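Local coordinates for small S protein (Podospora anserina, PDB 2WVO) that drives heterokaryon incompatibility, triggering a lethal reaction when it meets the [het-s] prion form after fusion of incompatible fungal cells, at residues A[45-50]-A[206-211]; A[50-55]-A[165-170]. All coordinates share one frame; numbering follows the deposited sequence.

Contact 1: A[45-50]-A[206-211]; sequences LDIAKV and GIDAAM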
loop_
_atom_site.group_PDB
_atom_site.type_symbol
_atom_site.label_atom_id
_atom_site.label_comp_id
_atom_site.label_asym_id
_atom_site.label_seq_id
_atom_site.Cartn_x
_atom_site.Cartn_y
_atom_site.Cartn_z
ATOM N N LEU A 45 -17.018 -1.936 -2.506
ATOM C CA LEU A 45 -16.325 -1.187 -3.558
ATOM C C LEU A 45 -17.189 0.015 -3.978
ATOM O O LEU A 45 -16.717 1.155 -4.022
ATOM C CB LEU A 45 -16.082 -2.120 -4.747
ATOM C CG LEU A 45 -14.707 -2.391 -5.373
ATOM C CD1 LEU A 45 -13.512 -2.281 -4.410
ATOM C CD2 LEU A 45 -14.725 -3.771 -6.044
ATOM N N ASP A 46 -18.468 -0.257 -4.259
ATOM C CA ASP A 46 -19.448 0.779 -4.582
ATOM C C ASP A 46 -19.522 1.835 -3.489
ATOM O O ASP A 46 -19.660 3.020 -3.783
ATOM C CB ASP A 46 -20.851 0.184 -4.767
ATOM C CG ASP A 46 -20.952 -0.772 -5.943
ATOM O OD1 ASP A 46 -21.975 -1.498 -5.993
ATOM O OD2 ASP A 46 -20.037 -0.823 -6.806
ATOM N N ILE A 47 -19.464 1.402 -2.229
ATOM C CA ILE A 47 -19.573 2.334 -1.098
ATOM C C ILE A 47 -18.334 3.231 -0.956
ATOM O O ILE A 47 -18.458 4.422 -0.635
ATOM C CB ILE A 47 -19.919 1.592 0.233
ATOM C CG1 ILE A 47 -21.391 1.179 0.234
ATOM C CG2 ILE A 47 -19.629 2.458 1.462
ATOM C CD1 ILE A 47 -21.705 0.042 1.185
ATOM N N ALA A 48 -17.158 2.642 -1.187
ATOM C CA ALA A 48 -15.882 3.361 -1.194
ATOM C C ALA A 48 -15.891 4.454 -2.252
ATOM O O ALA A 48 -15.422 5.567 -2.005
ATOM C CB ALA A 48 -14.704 2.382 -1.424
ATOM N N LYS A 49 -16.444 4.132 -3.420
ATOM C CA LYS A 49 -16.650 5.091 -4.504
ATOM C C LYS A 49 -17.613 6.227 -4.120
ATOM O O LYS A 49 -17.305 7.411 -4.335
ATOM C CB LYS A 49 -17.160 4.355 -5.745
ATOM C CG LYS A 49 -17.142 5.171 -7.025
ATOM C CD LYS A 49 -17.827 4.385 -8.138
ATOM C CE LYS A 49 -17.638 5.042 -9.487
ATOM N NZ LYS A 49 -18.074 4.132 -10.587
ATOM N N VAL A 50 -18.776 5.863 -3.573
ATOM C CA VAL A 50 -19.787 6.833 -3.124
ATOM C C VAL A 50 -19.214 7.819 -2.107
ATOM O O VAL A 50 -19.496 9.011 -2.139
ATOM C CB VAL A 50 -21.027 6.113 -2.496
ATOM C CG1 VAL A 50 -21.882 7.091 -1.683
ATOM C CG2 VAL A 50 -21.855 5.428 -3.568
ATOM N N GLY A 206 -17.742 -0.426 8.998
ATOM C CA GLY A 206 -16.296 -0.205 9.013
ATOM C C GLY A 206 -15.770 0.759 7.953
ATOM O O GLY A 206 -14.610 1.171 8.008
ATOM N N ILE A 207 -16.606 1.129 6.988
ATOM C CA ILE A 207 -16.130 1.947 5.867
ATOM C C ILE A 207 -16.912 3.241 5.585
ATOM O O ILE A 207 -16.403 4.150 4.933
ATOM C CB ILE A 207 -15.950 1.107 4.560
ATOM C CG1 ILE A 207 -17.281 0.508 4.086
ATOM C CG2 ILE A 207 -14.848 0.043 4.746
ATOM C CD1 ILE A 207 -17.229 -0.071 2.673
ATOM N N ASP A 208 -18.134 3.334 6.092
ATOM C CA ASP A 208 -18.962 4.512 5.862
ATOM C C ASP A 208 -19.927 4.617 7.039
ATOM O O ASP A 208 -21.052 4.111 6.980
ATOM C CB ASP A 208 -19.714 4.370 4.527
ATOM C CG ASP A 208 -20.369 5.670 4.053
ATOM O OD1 ASP A 208 -20.462 6.661 4.827
ATOM O OD2 ASP A 208 -20.798 5.689 2.871
ATOM N N ALA A 209 -19.464 5.246 8.119
ATOM C CA ALA A 209 -20.252 5.354 9.348
ATOM C C ALA A 209 -21.518 6.181 9.116
ATOM O O ALA A 209 -22.559 5.892 9.699
ATOM C CB ALA A 209 -19.413 5.931 10.488
ATOM N N ALA A 210 -21.417 7.185 8.238
ATOM C CA ALA A 210 -22.549 8.037 7.856
ATOM C C ALA A 210 -23.651 7.287 7.101
ATOM O O ALA A 210 -24.829 7.527 7.342
ATOM C CB ALA A 210 -22.072 9.254 7.052
ATOM N N MET A 211 -23.279 6.389 6.194
ATOM C CA MET A 211 -24.272 5.571 5.496
ATOM C C MET A 211 -24.884 4.535 6.437
ATOM O O MET A 211 -26.084 4.246 6.363
ATOM C CB MET A 211 -23.661 4.875 4.282
ATOM C CG MET A 211 -24.652 4.040 3.468
ATOM S SD MET A 211 -23.906 3.221 2.044
ATOM C CE MET A 211 -23.508 4.655 1.028
#
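The carboxylate of Asp208, whose CB lies 3.6 Å from Ile47 CG2, is gripped from two directions. At the N-cap of helix 209-218, Asp208 OD1 accepts from Met211 N at 3.1 Å, with the N-H arriving from well above the carboxylate plane (74° out of it), while OD2 forms a salt bridge to Arg54. No hydrogen bond joins 45-50 to 206-211; the contact itself is apolar. Ile47 supplies its centre with both branches. Ile47 CG2, anti to its own backbone N, lies against the CB of Asp208 and meets Ile207 CD1 at 3.7 Å, the two isoleucine side chains crossing at about a right angle. Ile47 CG1 instead packs on Met211 SD at 3.7 Å. Met211 runs extended through chi2 and bends at chi3 (-67°), which takes CE on to Val50 CG1 at 4.0 Å. All five touching residues are buried, and these contacts seat the capped start of helix 209-218 on helix 38-59. Around this seam, Ile207 also touches helix 153-172 through Val160 and Asp161, Met211 meets Glu187 of helix 177-187, and Val50 packs on helix 120-136 through Leu129 and Val133.

Contact 2: A[50-55]-A[165-170]; sequences VRLSRW and GFVDEL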
loop_
_atom_site.group_PDB
_atom_site.type_symbol
_atom_site.label_atom_id
_atom_site.label_comp_id
_atom_site.label_asym_id
_atom_site.label_seq_id
_atom_site.Cartn_x
_atom_site.Cartn_y
_atom_site.Cartn_z
ATOM N N VAL A 50 -18.776 5.863 -3.573
ATOM C CA VAL A 50 -19.787 6.833 -3.124
ATOM C C VAL A 50 -19.214 7.819 -2.107
ATOM O O VAL A 50 -19.496 9.011 -2.139
ATOM C CB VAL A 50 -21.027 6.113 -2.496
ATOM C CG1 VAL A 50 -21.882 7.091 -1.683
ATOM C CG2 VAL A 50 -21.855 5.428 -3.568
ATOM N N ARG A 51 -18.426 7.276 -1.193
ATOM C CA ARG A 51 -17.719 8.000 -0.158
ATOM C C ARG A 51 -16.842 9.111 -0.767
ATOM O O ARG A 51 -16.869 10.267 -0.349
ATOM C CB ARG A 51 -16.867 6.942 0.533
ATOM C CG ARG A 51 -16.317 7.247 1.879
ATOM C CD ARG A 51 -17.335 7.277 3.024
ATOM N NE ARG A 51 -16.835 8.331 3.901
ATOM C CZ ARG A 51 -15.868 8.166 4.797
ATOM N NH1 ARG A 51 -15.343 6.969 5.012
ATOM N NH2 ARG A 51 -15.448 9.205 5.500
ATOM N N LEU A 52 -16.063 8.733 -1.765
ATOM C CA LEU A 52 -15.213 9.644 -2.520
ATOM C C LEU A 52 -16.078 10.701 -3.226
ATOM O O LEU A 52 -15.811 11.900 -3.116
ATOM C CB LEU A 52 -14.395 8.823 -3.515
ATOM C CG LEU A 52 -12.921 9.030 -3.874
ATOM C CD1 LEU A 52 -12.072 9.702 -2.777
ATOM C CD2 LEU A 52 -12.326 7.668 -4.315
ATOM N N SER A 53 -17.132 10.255 -3.911
ATOM C CA SER A 53 -18.046 11.160 -4.599
ATOM C C SER A 53 -18.734 12.137 -3.646
ATOM O O SER A 53 -18.937 13.299 -3.998
ATOM C CB SER A 53 -19.086 10.395 -5.427
ATOM O OG SER A 53 -20.204 10.008 -4.637
ATOM N N ARG A 54 -19.080 11.660 -2.448
ATOM C CA ARG A 54 -19.714 12.499 -1.420
ATOM C C ARG A 54 -18.813 13.650 -0.972
ATOM O O ARG A 54 -19.283 14.773 -0.830
ATOM C CB ARG A 54 -20.162 11.669 -0.211
ATOM C CG ARG A 54 -21.081 12.427 0.789
ATOM C CD ARG A 54 -21.314 11.605 2.069
ATOM N NE ARG A 54 -21.824 10.261 1.766
ATOM C CZ ARG A 54 -21.558 9.169 2.473
ATOM N NH1 ARG A 54 -20.785 9.232 3.554
ATOM N NH2 ARG A 54 -22.076 8.006 2.102
ATOM N N TRP A 55 -17.529 13.366 -0.754
ATOM C CA TRP A 55 -16.546 14.401 -0.404
ATOM C C TRP A 55 -16.388 15.474 -1.495
ATOM O O TRP A 55 -16.345 16.665 -1.194
ATOM C CB TRP A 55 -15.173 13.781 -0.063
ATOM C CG TRP A 55 -14.114 14.835 0.198
ATOM C CD1 TRP A 55 -13.878 15.486 1.378
ATOM C CD2 TRP A 55 -13.187 15.385 -0.754
ATOM N NE1 TRP A 55 -12.848 16.381 1.231
ATOM C CE2 TRP A 55 -12.410 16.348 -0.070
ATOM C CE3 TRP A 55 -12.942 15.160 -2.119
ATOM C CZ2 TRP A 55 -11.397 17.070 -0.696
ATOM C CZ3 TRP A 55 -11.940 15.877 -2.743
ATOM C CH2 TRP A 55 -11.175 16.822 -2.031
ATOM N N GLY A 165 -10.392 5.178 4.984
ATOM C CA GLY A 165 -9.436 5.947 5.781
ATOM C C GLY A 165 -8.992 7.246 5.110
ATOM O O GLY A 165 -8.966 8.296 5.750
ATOM N N PHE A 166 -8.652 7.183 3.824
ATOM C CA PHE A 166 -8.261 8.389 3.061
ATOM C C PHE A 166 -9.364 9.447 2.945
ATOM O O PHE A 166 -9.081 10.642 3.006
ATOM C CB PHE A 166 -7.737 8.033 1.669
ATOM C CG PHE A 166 -6.347 7.450 1.671
ATOM C CD1 PHE A 166 -6.051 6.319 0.915
ATOM C CD2 PHE A 166 -5.338 8.029 2.425
ATOM C CE1 PHE A 166 -4.766 5.777 0.913
ATOM C CE2 PHE A 166 -4.055 7.490 2.432
ATOM C CZ PHE A 166 -3.768 6.374 1.677
ATOM N N VAL A 167 -10.616 9.013 2.798
ATOM C CA VAL A 167 -11.743 9.947 2.755
ATOM C C VAL A 167 -11.998 10.558 4.131
ATOM O O VAL A 167 -12.418 11.719 4.225
ATOM C CB VAL A 167 -13.020 9.313 2.136
ATOM C CG1 VAL A 167 -14.177 10.322 2.094
ATOM C CG2 VAL A 167 -12.724 8.824 0.714
ATOM N N ASP A 168 -11.738 9.780 5.191
ATOM C CA ASP A 168 -11.755 10.283 6.565
ATOM C C ASP A 168 -10.775 11.457 6.728
ATOM O O ASP A 168 -11.138 12.494 7.273
ATOM C CB ASP A 168 -11.425 9.167 7.584
ATOM C CG ASP A 168 -12.574 8.161 7.786
ATOM O OD1 ASP A 168 -12.315 7.062 8.341
ATOM O OD2 ASP A 168 -13.726 8.452 7.402
ATOM N N GLU A 169 -9.540 11.269 6.261
ATOM C CA GLU A 169 -8.509 12.319 6.232
ATOM C C GLU A 169 -8.931 13.540 5.417
ATOM O O GLU A 169 -8.694 14.675 5.827
ATOM C CB GLU A 169 -7.209 11.778 5.633
ATOM C CG GLU A 169 -6.424 10.799 6.497
ATOM C CD GLU A 169 -4.990 10.626 5.991
ATOM O OE1 GLU A 169 -4.213 11.626 5.989
ATOM O OE2 GLU A 169 -4.634 9.494 5.593
ATOM N N LEU A 170 -9.549 13.283 4.264
ATOM C CA LEU A 170 -10.101 14.300 3.372
ATOM C C LEU A 170 -11.209 15.146 4.018
ATOM O O LEU A 170 -11.264 16.367 3.834
ATOM C CB LEU A 170 -10.647 13.615 2.109
ATOM C CG LEU A 170 -10.093 13.770 0.690
ATOM C CD1 LEU A 170 -8.649 14.261 0.585
ATOM C CD2 LEU A 170 -10.330 12.531 -0.155
HETATM O O HOH W 1 -13.983 5.052 7.423
#
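Arg51 and Asp168 form a salt bridge across two nearly parallel helix segments, whose axes approach to 9.9 Å at an angle of 12°. The main bond, from Arg51 NH2 to Asp168 OD2, is 2.7 Å long and fairly straight (163°); it lies in the guanidinium plane and meets OD2 nearly along its C-O axis. Arg51 NH1 adds a weak bond to the same oxygen, so one carboxylate oxygen takes both terminal nitrogens, with the two flat groups turned 47° apart. A water donates to Asp168 OD1 at 2.8 Å and accepts a weak bond from Arg51 NH1. Arg51 NH2 has a second acidic partner in Glu171, an arrangement that would favour the charged guanidinium.

The apolar packing centres on Val167, which points toward 50-55. Val167 CG1, anti to its own backbone N, lies over one face of the Arg51 guanidinium, offset toward the rim, and also meets Arg51 CG at 3.8 Å. The other branch, Val167 CG2, touches Leu52 CD1 at 3.7 Å.

The aromatic part belongs to Trp55. Leu170 CG sits over the indole face in a CH-pi contact, 3.7 Å from the centroid of the five-membered ring of Trp55. The same leucine offers its backbone O to Trp55 NE1 at 3.0 Å, a weak, bent bond.

This is side-by-side packing of helices 38-59 and 153-172 in the largely helical globular domain. Helix 75-104 backs the latter, with Ile83 touching Phe166, Glu169 and Leu170; helix 120-136 packs on Val50 and Ser53, and Arg100 of the second subunit packs on Phe166.

Contacts 1 and 2 follow one another along helix 38-59, share Val50, and have centres about 8 Å apart. Two arginines of 50-55 tie them together: Arg54 NH2 reaches Asp208 OD2 at 2.8 Å in a salt bridge, and Arg51 NH1 probably donates to Ile207 O at 3.0 Å. The guanidinium of Arg51 thus serves both contacts, pairing with Asp168 and reaching Ile207 O, while Arg51 CD packs 3.6 Å from Asp208 CG. In sequence, the pairing with 165-170 falls between the two ends brought together by contact 1. Helix 38-59 thus joins helix 153-172 to the start of helix 209-218 within the globular domain that restrains the protein's own prion domain.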